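Local coordinates for 2,3,4,5-tetrahydropyridine-2,6-dicarboxylate N-succinyltransferase (Campylobacter jejuni, PDB 2RIJ), which probably catalyses the succinyl-CoA-dependent conversion of cyclic tetrahydrodipicolinate into acyclic N-succinyl-L-2-amino-6-oxopimelate, a step of lysine biosynthesis, at residues A[361-366]-A[372-377]; A[297-302]-A[307-312]; A[66-69]-A[73-76]; A[23-28]-A[58-63]. All coordinates share one frame; numbering follows the deposited sequence. Where two conformers were deposited one is given.

Contact 1 (A[361-366]-A[372-377])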
# COMPACT_ATOMS: atom_id res chain seq x y z
N HIS A 361 -6.18 18.30 9.32
CA HIS A 361 -5.78 17.20 10.18
C HIS A 361 -4.84 16.32 9.40
O HIS A 361 -5.25 15.61 8.48
CB HIS A 361 -6.99 16.44 10.70
CG HIS A 361 -6.66 15.37 11.70
ND1 HIS A 361 -7.63 14.66 12.36
CD2 HIS A 361 -5.47 14.94 12.19
CE1 HIS A 361 -7.05 13.80 13.18
NE2 HIS A 361 -5.74 13.98 13.13
N PHE A 362 -3.56 16.37 9.78
CA PHE A 362 -2.53 15.56 9.15
C PHE A 362 -2.38 14.25 9.96
O PHE A 362 -2.16 14.25 11.17
CB PHE A 362 -1.18 16.28 9.05
CG PHE A 362 -1.20 17.51 8.16
CD1 PHE A 362 -1.00 17.39 6.80
CD2 PHE A 362 -1.45 18.78 8.68
CE1 PHE A 362 -1.02 18.50 5.97
CE2 PHE A 362 -1.45 19.90 7.84
CZ PHE A 362 -1.23 19.75 6.51
N ARG A 363 -2.54 13.16 9.26
CA ARG A 363 -2.52 11.81 9.87
C ARG A 363 -1.99 10.80 8.88
O ARG A 363 -1.82 11.10 7.70
CB ARG A 363 -3.90 11.46 10.38
CG ARG A 363 -5.02 11.57 9.38
CD ARG A 363 -6.32 11.19 10.09
NE ARG A 363 -7.49 11.30 9.22
CZ ARG A 363 -7.82 10.40 8.30
NH1 ARG A 363 -7.07 9.31 8.09
NH2 ARG A 363 -8.92 10.58 7.57
N GLN A 364 -1.61 9.63 9.39
CA GLN A 364 -1.25 8.51 8.54
C GLN A 364 -2.34 7.46 8.53
O GLN A 364 -2.92 7.14 9.58
CB GLN A 364 0.06 7.85 9.00
CG GLN A 364 0.58 6.83 7.98
CD GLN A 364 2.12 6.61 8.00
OE1 GLN A 364 2.79 7.02 8.94
NE2 GLN A 364 2.65 5.98 6.95
N ASP A 365 -2.66 6.93 7.35
CA ASP A 365 -3.57 5.80 7.26
C ASP A 365 -2.80 4.57 7.72
O ASP A 365 -1.81 4.20 7.13
CB ASP A 365 -4.11 5.65 5.86
CG ASP A 365 -5.20 4.56 5.75
OD1 ASP A 365 -4.98 3.40 6.14
OD2 ASP A 365 -6.26 4.87 5.24
N SER A 366 -3.20 3.97 8.84
CA SER A 366 -2.35 2.92 9.37
C SER A 366 -2.49 1.58 8.66
O SER A 366 -1.61 0.75 8.81
CB SER A 366 -2.42 2.83 10.91
OG SER A 366 -3.71 2.65 11.34
N ILE A 372 -2.26 11.35 4.90
CA ILE A 372 -3.55 12.01 4.64
C ILE A 372 -3.60 13.43 5.18
O ILE A 372 -3.07 13.73 6.23
CB ILE A 372 -4.74 11.18 5.23
CG1 ILE A 372 -5.00 9.94 4.36
CG2 ILE A 372 -6.05 12.04 5.37
CD1 ILE A 372 -5.73 8.83 5.09
N VAL A 373 -4.26 14.32 4.44
CA VAL A 373 -4.71 15.58 4.98
C VAL A 373 -6.26 15.55 4.95
O VAL A 373 -6.86 15.30 3.89
CB VAL A 373 -4.12 16.82 4.30
CG1 VAL A 373 -4.45 16.89 2.76
CG2 VAL A 373 -4.58 18.07 5.07
N ALA A 374 -6.88 15.73 6.11
CA ALA A 374 -8.33 15.57 6.29
C ALA A 374 -8.90 16.72 7.12
O ALA A 374 -8.17 17.65 7.49
CB ALA A 374 -8.64 14.22 6.94
N LEU A 375 -10.19 16.67 7.45
CA LEU A 375 -10.81 17.67 8.29
C LEU A 375 -10.56 17.37 9.77
O LEU A 375 -10.76 16.26 10.24
CB LEU A 375 -12.34 17.74 8.04
CG LEU A 375 -13.18 18.65 8.92
CD1 LEU A 375 -12.98 20.13 8.57
CD2 LEU A 375 -14.67 18.20 8.89
N ASN A 376 -10.15 18.39 10.49
CA ASN A 376 -10.21 18.35 11.94
C ASN A 376 -11.71 18.47 12.29
O ASN A 376 -12.29 19.53 12.15
CB ASN A 376 -9.40 19.48 12.54
CG ASN A 376 -9.62 19.61 14.04
OD1 ASN A 376 -10.30 18.76 14.66
ND2 ASN A 376 -9.10 20.68 14.63
N LYS A 377 -12.30 17.37 12.74
CA LYS A 377 -13.74 17.37 13.01
C LYS A 377 -14.16 18.51 13.94
O LYS A 377 -15.15 19.20 13.67
CB LYS A 377 -14.19 16.01 13.56
CG LYS A 377 -13.74 14.78 12.71
CD LYS A 377 -14.11 14.84 11.22
CE LYS A 377 -13.43 13.70 10.38
NZ LYS A 377 -12.19 14.08 9.52
O HOH W 1 -10.35 15.08 13.16
O HOH W 2 -11.45 11.98 7.14
O HOH W 3 -9.54 13.19 10.14

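Contact 2 (A[297-302]-A[307-312])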
# COMPACT_ATOMS: atom_id res chain seq x y z
N CYS A 297 -4.03 25.05 17.59
CA CYS A 297 -3.47 23.93 16.87
C CYS A 297 -2.92 22.91 17.88
O CYS A 297 -2.48 23.30 18.96
CB CYS A 297 -2.35 24.36 15.94
SG CYS A 297 -2.97 25.29 14.53
N LEU A 298 -2.97 21.64 17.51
CA LEU A 298 -2.51 20.54 18.34
C LEU A 298 -1.41 19.81 17.59
O LEU A 298 -1.68 19.14 16.61
CB LEU A 298 -3.70 19.60 18.58
CG LEU A 298 -3.63 18.44 19.55
CD1 LEU A 298 -3.11 18.90 20.90
CD2 LEU A 298 -5.07 17.85 19.65
N LEU A 299 -0.17 19.94 18.04
CA LEU A 299 0.98 19.28 17.41
C LEU A 299 1.39 18.09 18.29
O LEU A 299 1.80 18.25 19.43
CB LEU A 299 2.10 20.28 17.24
CG LEU A 299 1.74 21.56 16.48
CD1 LEU A 299 2.91 22.50 16.40
CD2 LEU A 299 1.14 21.31 15.06
N GLY A 300 1.26 16.90 17.75
CA GLY A 300 1.53 15.70 18.49
C GLY A 300 2.99 15.52 18.90
O GLY A 300 3.92 16.06 18.28
N ALA A 301 3.15 14.75 19.95
CA ALA A 301 4.45 14.33 20.43
C ALA A 301 5.27 13.77 19.26
O ALA A 301 4.77 13.00 18.40
CB ALA A 301 4.29 13.30 21.56
N ASN A 302 6.54 14.16 19.22
CA ASN A 302 7.49 13.76 18.19
C ASN A 302 7.07 14.02 16.73
O ASN A 302 7.65 13.47 15.82
CB ASN A 302 7.90 12.29 18.45
CG ASN A 302 8.80 12.17 19.64
OD1 ASN A 302 9.68 13.01 19.85
ND2 ASN A 302 8.64 11.09 20.42
N ILE A 307 5.64 23.52 7.72
CA ILE A 307 4.86 24.50 6.97
C ILE A 307 4.02 25.37 7.90
O ILE A 307 3.70 24.96 9.01
CB ILE A 307 3.89 23.82 5.93
CG1 ILE A 307 2.86 22.90 6.62
CG2 ILE A 307 4.72 22.99 4.87
CD1 ILE A 307 1.74 22.42 5.75
N PRO A 308 3.67 26.58 7.46
CA PRO A 308 2.67 27.37 8.16
C PRO A 308 1.34 26.63 8.24
O PRO A 308 0.94 25.97 7.28
CB PRO A 308 2.57 28.64 7.30
CG PRO A 308 3.82 28.67 6.49
CD PRO A 308 4.17 27.26 6.27
N LEU A 309 0.68 26.70 9.40
CA LEU A 309 -0.63 26.12 9.59
C LEU A 309 -1.59 27.24 9.98
O LEU A 309 -1.22 28.15 10.72
CB LEU A 309 -0.57 25.08 10.71
CG LEU A 309 0.32 23.86 10.62
CD1 LEU A 309 0.28 23.02 11.90
CD2 LEU A 309 -0.08 22.96 9.40
N GLY A 310 -2.83 27.18 9.50
CA GLY A 310 -3.86 28.09 9.96
C GLY A 310 -4.39 27.69 11.32
O GLY A 310 -3.71 27.02 12.11
N ASP A 311 -5.59 28.11 11.63
CA ASP A 311 -6.19 27.82 12.91
C ASP A 311 -6.80 26.44 12.96
O ASP A 311 -7.25 25.91 11.97
CB ASP A 311 -7.28 28.81 13.22
CG ASP A 311 -6.79 30.24 13.30
OD1 ASP A 311 -5.62 30.54 13.61
OD2 ASP A 311 -7.61 31.11 13.01
N ASN A 312 -6.87 25.89 14.16
CA ASN A 312 -7.49 24.61 14.39
C ASN A 312 -6.97 23.43 13.59
O ASN A 312 -7.75 22.55 13.17
CB ASN A 312 -8.99 24.74 14.13
CG ASN A 312 -9.62 25.89 14.91
OD1 ASN A 312 -10.16 26.81 14.34
ND2 ASN A 312 -9.57 25.80 16.21

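Contact 3 (A[66-69]-A[73-76])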
# COMPACT_ATOMS: atom_id res chain seq x y z
N ALA A 66 21.96 65.90 27.70
CA ALA A 66 23.06 65.79 28.63
C ALA A 66 24.39 65.61 27.88
O ALA A 66 25.40 66.17 28.26
CB ALA A 66 22.82 64.65 29.61
N PHE A 67 24.35 64.83 26.82
CA PHE A 67 25.50 64.54 26.00
C PHE A 67 25.83 65.74 25.13
O PHE A 67 26.99 66.15 25.08
CB PHE A 67 25.23 63.32 25.12
CG PHE A 67 25.12 62.03 25.88
CD1 PHE A 67 26.16 61.56 26.64
CD2 PHE A 67 23.97 61.27 25.81
CE1 PHE A 67 26.05 60.37 27.34
CE2 PHE A 67 23.86 60.04 26.51
CZ PHE A 67 24.90 59.62 27.27
N MSE A 68 24.82 66.31 24.49
CA MSE A 68 25.06 67.46 23.62
C MSE A 68 25.62 68.63 24.39
O MSE A 68 26.50 69.34 23.88
CB MSE A 68 23.79 67.86 22.90
CG MSE A 68 23.40 66.83 21.84
SE MSE A 68 21.88 67.42 20.76
CE MSE A 68 20.34 67.03 21.95
N GLN A 69 25.13 68.81 25.62
CA GLN A 69 25.54 69.87 26.53
C GLN A 69 27.04 69.83 26.79
O GLN A 69 27.66 70.88 26.89
CB GLN A 69 24.73 69.87 27.87
CG GLN A 69 23.75 71.05 27.99
N GLU A 73 28.82 64.92 19.75
CA GLU A 73 28.16 65.18 18.45
C GLU A 73 27.27 63.99 18.11
O GLU A 73 27.77 62.90 17.88
CB GLU A 73 29.21 65.38 17.33
N ILE A 74 25.96 64.17 18.15
CA ILE A 74 25.02 63.07 17.88
C ILE A 74 24.64 63.14 16.40
O ILE A 74 24.15 64.16 15.92
CB ILE A 74 23.73 63.19 18.78
CG1 ILE A 74 24.12 63.26 20.27
CG2 ILE A 74 22.70 62.08 18.46
CD1 ILE A 74 22.91 63.35 21.22
N ASP A 75 24.87 62.05 15.68
CA ASP A 75 24.39 61.94 14.29
C ASP A 75 22.96 61.41 14.27
O ASP A 75 22.74 60.21 14.36
CB ASP A 75 25.33 61.01 13.49
CG ASP A 75 24.91 60.85 12.02
OD1 ASP A 75 23.95 61.53 11.59
OD2 ASP A 75 25.53 60.02 11.31
N PHE A 76 21.99 62.31 14.11
CA PHE A 76 20.58 61.94 14.15
C PHE A 76 20.14 61.28 12.85
O PHE A 76 18.99 60.86 12.71
CB PHE A 76 19.71 63.15 14.44
CG PHE A 76 19.77 63.61 15.84
CD1 PHE A 76 19.00 62.99 16.81
CD2 PHE A 76 20.58 64.66 16.20
CE1 PHE A 76 19.06 63.39 18.12
CE2 PHE A 76 20.63 65.09 17.52
CZ PHE A 76 19.87 64.44 18.48

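Contact 4 (A[23-28]-A[58-63])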
# COMPACT_ATOMS: atom_id res chain seq x y z
N LYS A 23 15.97 64.08 16.09
CA LYS A 23 14.96 63.04 15.90
C LYS A 23 14.61 62.42 17.25
O LYS A 23 15.50 62.07 18.00
CB LYS A 23 15.50 61.92 15.02
CG LYS A 23 15.27 62.07 13.55
CD LYS A 23 15.97 60.91 12.79
CE LYS A 23 15.04 59.78 12.35
NZ LYS A 23 15.65 59.00 11.20
N LYS A 24 13.32 62.24 17.52
CA LYS A 24 12.88 61.51 18.69
C LYS A 24 13.26 60.04 18.54
O LYS A 24 13.01 59.44 17.50
CB LYS A 24 11.37 61.58 18.84
CG LYS A 24 10.79 62.95 19.06
CD LYS A 24 9.25 62.81 19.25
CE LYS A 24 8.59 64.16 19.44
NZ LYS A 24 7.19 64.00 19.97
N PRO A 25 13.89 59.47 19.55
CA PRO A 25 14.14 58.02 19.48
C PRO A 25 12.86 57.19 19.46
O PRO A 25 11.86 57.50 20.13
CB PRO A 25 14.91 57.71 20.76
CG PRO A 25 15.32 58.97 21.34
CD PRO A 25 14.45 60.08 20.77
N LYS A 26 12.91 56.11 18.70
CA LYS A 26 11.81 55.17 18.68
C LYS A 26 11.90 54.19 19.85
O LYS A 26 10.88 53.67 20.28
CB LYS A 26 11.81 54.43 17.35
CG LYS A 26 11.75 55.40 16.18
CD LYS A 26 11.39 54.73 14.85
CE LYS A 26 11.04 55.79 13.76
NZ LYS A 26 10.21 56.95 14.28
N ALA A 27 13.12 53.91 20.32
CA ALA A 27 13.36 53.06 21.48
C ALA A 27 14.56 53.58 22.21
O ALA A 27 15.52 54.05 21.57
CB ALA A 27 13.62 51.62 21.08
N PHE A 28 14.54 53.49 23.52
CA PHE A 28 15.69 53.85 24.33
C PHE A 28 15.68 53.25 25.74
O PHE A 28 14.64 52.91 26.32
CB PHE A 28 15.87 55.38 24.41
CG PHE A 28 14.86 56.08 25.29
CD1 PHE A 28 13.62 56.46 24.79
CD2 PHE A 28 15.17 56.38 26.62
CE1 PHE A 28 12.69 57.10 25.61
CE2 PHE A 28 14.24 57.00 27.45
CZ PHE A 28 13.01 57.39 26.93
N GLY A 58 10.18 63.01 26.09
CA GLY A 58 10.78 64.06 26.92
C GLY A 58 11.99 63.56 27.69
O GLY A 58 13.04 64.20 27.72
N SER A 59 11.87 62.37 28.27
CA SER A 59 12.96 61.77 29.01
C SER A 59 14.16 61.49 28.10
O SER A 59 15.28 61.75 28.47
CB SER A 59 12.49 60.52 29.80
OG SER A 59 11.40 60.86 30.68
N ALA A 60 13.90 61.00 26.89
CA ALA A 60 14.95 60.75 25.90
C ALA A 60 15.65 62.07 25.52
O ALA A 60 16.86 62.13 25.42
CB ALA A 60 14.34 60.08 24.66
N ALA A 61 14.88 63.14 25.38
CA ALA A 61 15.39 64.47 25.01
C ALA A 61 16.37 64.97 26.07
O ALA A 61 17.44 65.48 25.72
CB ALA A 61 14.26 65.47 24.84
N ILE A 62 16.02 64.78 27.35
CA ILE A 62 16.86 65.21 28.48
C ILE A 62 18.18 64.45 28.42
O ILE A 62 19.21 65.05 28.60
CB ILE A 62 16.18 65.03 29.88
CG1 ILE A 62 14.93 65.92 30.03
CG2 ILE A 62 17.17 65.28 31.00
CD1 ILE A 62 15.15 67.43 29.69
N MSE A 63 18.15 63.16 28.14
CA MSE A 63 19.36 62.32 28.09
C MSE A 63 20.26 62.70 26.93
O MSE A 63 21.47 62.82 27.08
CB MSE A 63 19.01 60.84 27.91
CG MSE A 63 18.31 60.20 29.07
SE MSE A 63 19.15 60.50 30.80
CE MSE A 63 21.05 60.24 30.36

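Contact 1 (A[361-366]-A[372-377])
Arg363 and Ile372 face each other as an antiparallel hydrogen-bonded pair, Ile372 N giving to Arg363 O at 2.8 Å and Arg363 N to Ile372 O at 3.1 Å in a nearly straight bond. Above this pair the guanidinium of Arg363 lies flat over the isoleucine, with Ile372 CG2 3.8 Å from CZ beneath its centre. The arginine side chain leaves between its own N and carbonyl carbon (chi1 53°) and then runs extended to NE, which carries the flat group back across the neighbouring strand as far as the methyl of Ala374. On the opposite face of the sheet, which carries Phe362 and Val373, CG2 of the valine sits over the Phe362 ring in a CH-pi contact, 4.1 Å from its centroid. These strands, 360-364 and 371-375, form a beta hairpin at the C-terminal end of the left-handed beta-helix, and residues 363-366 probably contribute to the succinyl-CoA site. Further out, one water accepts from Arg363 NE and Lys377 NZ, both at 2.9 Å, and a second joins Arg363 NH2 to the same amine, bridging the two groups. Lys377 NZ also reaches Leu375 O at 2.7 Å, in the carbonyl plane on a lone pair, and forms a salt bridge with Asp331 that probably offsets the lysine's charge. His361 carries Arg363 CD over one ring face, while its NE2 is hydrogen-bonded to Asp316, a residue predicted to bind succinyl-CoA.

Contact 2 (A[297-302]-A[307-312])
Leu299 of strand 298-299 and Leu309, in the turn that follows strand 304-305, run antiparallel past one another and meet through one methyl each, Leu299 CD2 and Leu309 CD1, at 3.7 Å. Their first torsions match: in each, CG stands anti to the carbonyl carbon (chi1 -55° for Leu299 and -60° for Leu309). The touching branches differ, however, for Leu309 leads with its extended branch, CD1, whereas Leu299 meets it with the other methyl, CD2. Leu309 already sets out toward the opposite segment, while Leu299 closes in only at its end. Both leucines also pack on Val315 of the following strand, and Leu309 rests against Phe362, which makes this meeting point part of an apolar cluster with those two residues.

Cys297 uses a different approach. Its SG comes to 3.1 Å from Gly310 O, a close polar approach rather than an apolar one, and the same sulfur lies 4.0 Å from Asn312 N. Here the backbones are also near, Cys297 CA and Asn312 CA being 4.8 Å apart, while the side chain of Asn312 turns away. Asp311 likewise points outward, its OD1 taking a hydrogen bond from Lys295 N.

Strand 298-299 pairs in parallel with strands 272-273 and 314-315, and the inward leucines with a corner closed by residues 307-312 are characteristic of the left-handed beta-helix built from hexapeptide repeats.

Contact 3 (A[66-69]-A[73-76])
Met68, present here as selenomethionine, meets Ile74 through an aliphatic contact and Phe76 through a Met-aromatic one, where helix 57-69 of the N-terminal domain, with its helices packed on an antiparallel sheet, gives way to the loop leading to strand 80-84. The tight part lies close to the helix. Met68 CG comes within 3.6 Å of Ile74 CD1, the two side chains crossing at about a right angle, and Ile74 CG1 follows at 4.0 Å from the same carbon. Ile74 points toward the helix with its long branch leading, CG1 being anti to the carbonyl carbon (chi1 -56°) and the chain extended to CD1. That leaves its short branch for a second task: Ile74 CG2 sits 3.6 Å above the plane of the Phe76 ring, over its centre, and so helps to fix how the ring is turned. Leu64, one helical turn before Met68, touches both Ile74 and Phe76, while Tyr22 and Phe130 meet the same phenyl ring.

The outer side is looser. No hydrogen bond joins the two segments, and the side chains of Gln69 and Glu73 were modelled only in part, consistent with mobility at the surface. Asp75 is exposed and turns back to its own loop, with OD1 accepting from Asn77 N. Met68 itself is only partly exposed; its extended second torsion (chi2 -174°) carries the selenium outward to the rim of the ring, and the bend at chi3 only turns the terminal methyl CE. Met68 SE lies close to the ring plane, at its edge, 5.3 Å from the centroid, with Phe76 CE2 the closest ring atom at 4.2 Å.

Contact 4 (A[23-28]-A[58-63])
Helix-on-sheet packing in the N-terminal domain, where helices lie on an antiparallel sheet, brings helix 57-69 against the start of strand 27-35, and the meeting point is the small side chain of Ala60. Its CB lies over one face of the Phe28 ring in a CH-pi contact, 3.7 Å from the centroid and only 17° off the ring normal. The methyl is displaced toward one side of the ring, so that Phe28 CE1, at 3.5 Å from Ala60 CB, is the nearest carbon. From another direction, roughly at a right angle to the first, Pro25 CG reaches the same methyl at 3.6 Å, and the alanine therefore sits in the corner formed by the proline and the phenyl face. A side chain this short lets the helix backbone itself approach the aromatic: Phe28 CZ is 3.7 Å from Ala60 N.

Phe28 takes a less common torsion to present its face, with CG between the backbone N and the carbonyl carbon (chi1 74°), and its ring also packs on Phe126 and Cys128 of strand 124-129. Just before it the strand is irregular: Lys26 and Ala27 both face Leu129, a classic beta bulge. Pro25 touches Cys128 as well, so the residues gripping Ala60 rest on the neighbouring strand of the sheet.

Ser59 lies at the margin, partly exposed; its OG is hydrogen-bonded to a citrate that probably came from the crystallisation liquor, while Ser59 CB approaches Phe28 CZ obliquely at 4.3 Å.

How the contacts relate
The four contacts fall into two pairs at opposite sides of the chain's centre. Contacts 1 and 2, with centres about 12 Å apart, are continuous: Asn376 ND2 is probably hydrogen-bonded to Asn312 O at 2.7 Å, and Phe362 CE2 packs on Leu309 CD2 at 3.7 Å, tying the hairpin to the beta-helix coil before it. Both include predicted succinyl-CoA residues, 363-366 in contact 1 and Ala301 in contact 2, and both touch a second subunit. Contacts 3 and 4, centres about 11 Å apart, share helix 57-69 and lie away from those sites. Between the pairs, contacts 2 and 4 come nearest, their centres still about 42 Å apart.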